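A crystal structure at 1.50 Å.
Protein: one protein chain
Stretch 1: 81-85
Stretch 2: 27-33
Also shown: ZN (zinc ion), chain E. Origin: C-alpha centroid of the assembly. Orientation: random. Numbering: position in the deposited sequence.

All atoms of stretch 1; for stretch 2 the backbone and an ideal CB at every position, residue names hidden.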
# COMPACT_ATOMS: atom_id res chain seq x y z
N CYS A 81 -0.70 -3.14 20.10
CA CYS A 81 -0.81 -3.27 21.55
C CYS A 81 -0.81 -1.94 22.29
O CYS A 81 -1.23 -1.87 23.45
CB CYS A 81 0.30 -4.19 22.09
SG CYS A 81 2.03 -3.58 21.96
N HIS A 82 -0.34 -0.87 21.65
CA HIS A 82 -0.29 0.45 22.31
C HIS A 82 0.41 0.35 23.67
O HIS A 82 -0.02 0.91 24.67
CB HIS A 82 -1.67 1.13 22.38
CG HIS A 82 -2.10 1.76 21.09
ND1 HIS A 82 -2.66 1.04 20.05
CD2 HIS A 82 -1.97 3.03 20.64
CE1 HIS A 82 -2.89 1.86 19.03
NE2 HIS A 82 -2.47 3.07 19.35
N ILE A 83 1.55 -0.33 23.66
CA ILE A 83 2.50 -0.32 24.77
C ILE A 83 3.68 0.52 24.29
O ILE A 83 4.06 0.46 23.11
CB ILE A 83 2.94 -1.76 25.14
CG1 ILE A 83 1.72 -2.53 25.64
CG2 ILE A 83 4.08 -1.76 26.15
CD1 ILE A 83 1.95 -4.04 25.80
N LEU A 84 4.20 1.32 25.21
CA LEU A 84 5.36 2.17 24.95
C LEU A 84 6.61 1.31 25.12
O LEU A 84 6.81 0.72 26.19
CB LEU A 84 5.37 3.35 25.93
CG LEU A 84 6.51 4.37 25.82
CD1 LEU A 84 6.37 5.18 24.54
CD2 LEU A 84 6.51 5.24 27.10
N LYS A 85 7.39 1.18 24.05
CA LYS A 85 8.57 0.32 23.99
C LYS A 85 9.76 1.10 23.47
O LYS A 85 9.62 2.11 22.80
CB LYS A 85 8.28 -0.88 23.07
CG LYS A 85 7.23 -1.81 23.61
CD LYS A 85 7.11 -3.10 22.78
CE LYS A 85 6.06 -4.04 23.36
NZ LYS A 85 6.17 -5.43 22.79
N UNK A 27 -3.75 -5.50 32.44
CA UNK A 27 -2.97 -4.45 31.80
C UNK A 27 -1.51 -4.50 32.25
O UNK A 27 -1.23 -4.30 33.42
CB UNK A 27 -3.57 -3.08 32.11
N UNK A 28 -0.61 -4.75 31.31
CA UNK A 28 0.82 -4.83 31.64
C UNK A 28 1.44 -3.44 31.79
O UNK A 28 0.93 -2.45 31.25
CB UNK A 28 1.57 -5.62 30.56
N UNK A 29 2.56 -3.35 32.52
CA UNK A 29 3.25 -2.08 32.60
C UNK A 29 3.58 -1.48 31.24
O UNK A 29 3.82 -2.22 30.29
CB UNK A 29 4.54 -2.25 33.41
N UNK A 30 3.55 -0.15 31.16
CA UNK A 30 3.87 0.63 29.96
C UNK A 30 2.77 0.63 28.91
O UNK A 30 2.92 1.24 27.85
CB UNK A 30 5.16 0.09 29.33
N UNK A 31 1.63 0.03 29.24
CA UNK A 31 0.42 0.16 28.42
C UNK A 31 -0.03 1.60 28.41
O UNK A 31 -0.17 2.20 29.48
CB UNK A 31 -0.70 -0.74 28.94
N UNK A 32 -0.27 2.16 27.22
CA UNK A 32 -0.74 3.53 27.06
C UNK A 32 -2.25 3.57 27.19
O UNK A 32 -2.99 2.77 26.60
CB UNK A 32 -0.30 4.11 25.71
N UNK A 33 -2.72 4.55 27.96
CA UNK A 33 -4.13 4.83 28.10
C UNK A 33 -4.42 6.31 27.97
O UNK A 33 -3.52 7.15 28.09
CB UNK A 33 -4.64 4.31 29.44
ZN ZN E . 2.82 -4.27 19.85

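Two backbone hydrogen bonds frame the pairing: the N of Leu-84 reaches the O of position 30, and the N of position 32 reaches the O of His-82, each at 2.9 Å. They enclose a single beta bridge between Ile-83 and position 31, and because they use only main-chain atoms, they leave the choice of side chains open.

At position 27 the ideal CB has nothing of stretch 1 within 5.5 Å, so stretch 1 sets no preference. The residue is Ile-27, which makes no contact with it.

Position 28 begins a turn. Its CA-to-CB bond runs sideways, and the ideal CB lies 5.0 Å from CD1 of Ile-83, which leaves room for a short apolar branch. Valine, isoleucine or leucine would suit. Val-28 fills the gap, its CG2 meeting Ile-83 CD1 at 3.5 Å.

Position 29 points away from stretch 1. Its phi of -54° and psi of 147° fit the second residue of a type II turn, where proline is favoured because its ring already holds phi near this value. Pro-29 occupies it.

At position 30 phi is positive (76°, with psi 6°), as the third residue of a type II turn requires. Glycine adopts this most easily, and asparagine is the commonest alternative. The CB points toward stretch 1, 3.6 Å from Leu-84 O and 3.8 Å from Ile-83 CG2, so a short polar group could work beside that carbonyl. Asn-30 satisfies both demands: its ND2 donates to water 1 at 3.1 Å, and this water donates in turn to Leu-84 O at 2.8 Å, while its CB packs 3.9 Å from Ile-83 CG2.

Position 31 closes the turn, with CB directed away from stretch 1. Many residues would fit, but a small hydroxyl could fold back to a turn carbonyl. Ser-31 does so: OG donates to Val-28 O at 2.7 Å, reinforcing the longer bond of 3.3 Å from Ser-31 N to Val-28 O.

Position 32 has extended angles (-85°/134°) and a CB pointing toward stretch 1, 3.4 Å from His-82 O. Beta-branched residues favour such a backbone, and the aliphatic CB of Leu-84 offers an apolar neighbour; valine, isoleucine or threonine are reasonable. Val-32, with chi1 in the t well, brings CG2 to 4.2 Å from Leu-84 CB.

Position 33 is extended, and its ideal CB points away with no neighbour from stretch 1 within 5.5 Å. Nothing here selects a side chain; Gly-33 has none and makes no contact with stretch 1.

Stretch 2 27-33: IVPNSVG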
# COMPACT_ATOMS: atom_id res chain seq x y z
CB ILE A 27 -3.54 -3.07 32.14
CG1 ILE A 27 -5.02 -3.00 31.75
CG2 ILE A 27 -2.73 -1.98 31.47
CD1 ILE A 27 -5.32 -3.27 30.30
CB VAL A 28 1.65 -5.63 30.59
CG1 VAL A 28 1.19 -7.09 30.55
CG2 VAL A 28 1.62 -4.95 29.20
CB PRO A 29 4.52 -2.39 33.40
CG PRO A 29 4.15 -3.58 34.19
CD PRO A 29 3.25 -4.38 33.32
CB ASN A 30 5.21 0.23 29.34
CG ASN A 30 6.35 0.45 30.29
OD1 ASN A 30 6.32 1.37 31.08
ND2 ASN A 30 7.36 -0.42 30.23
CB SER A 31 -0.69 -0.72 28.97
OG SER A 31 -0.36 -2.10 28.89
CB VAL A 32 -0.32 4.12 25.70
CG1 VAL A 32 -0.84 5.57 25.52
CG2 VAL A 32 1.20 4.09 25.60
O HOH W 1 7.53 -1.72 27.37
O HOH W 2 -2.63 0.16 25.63
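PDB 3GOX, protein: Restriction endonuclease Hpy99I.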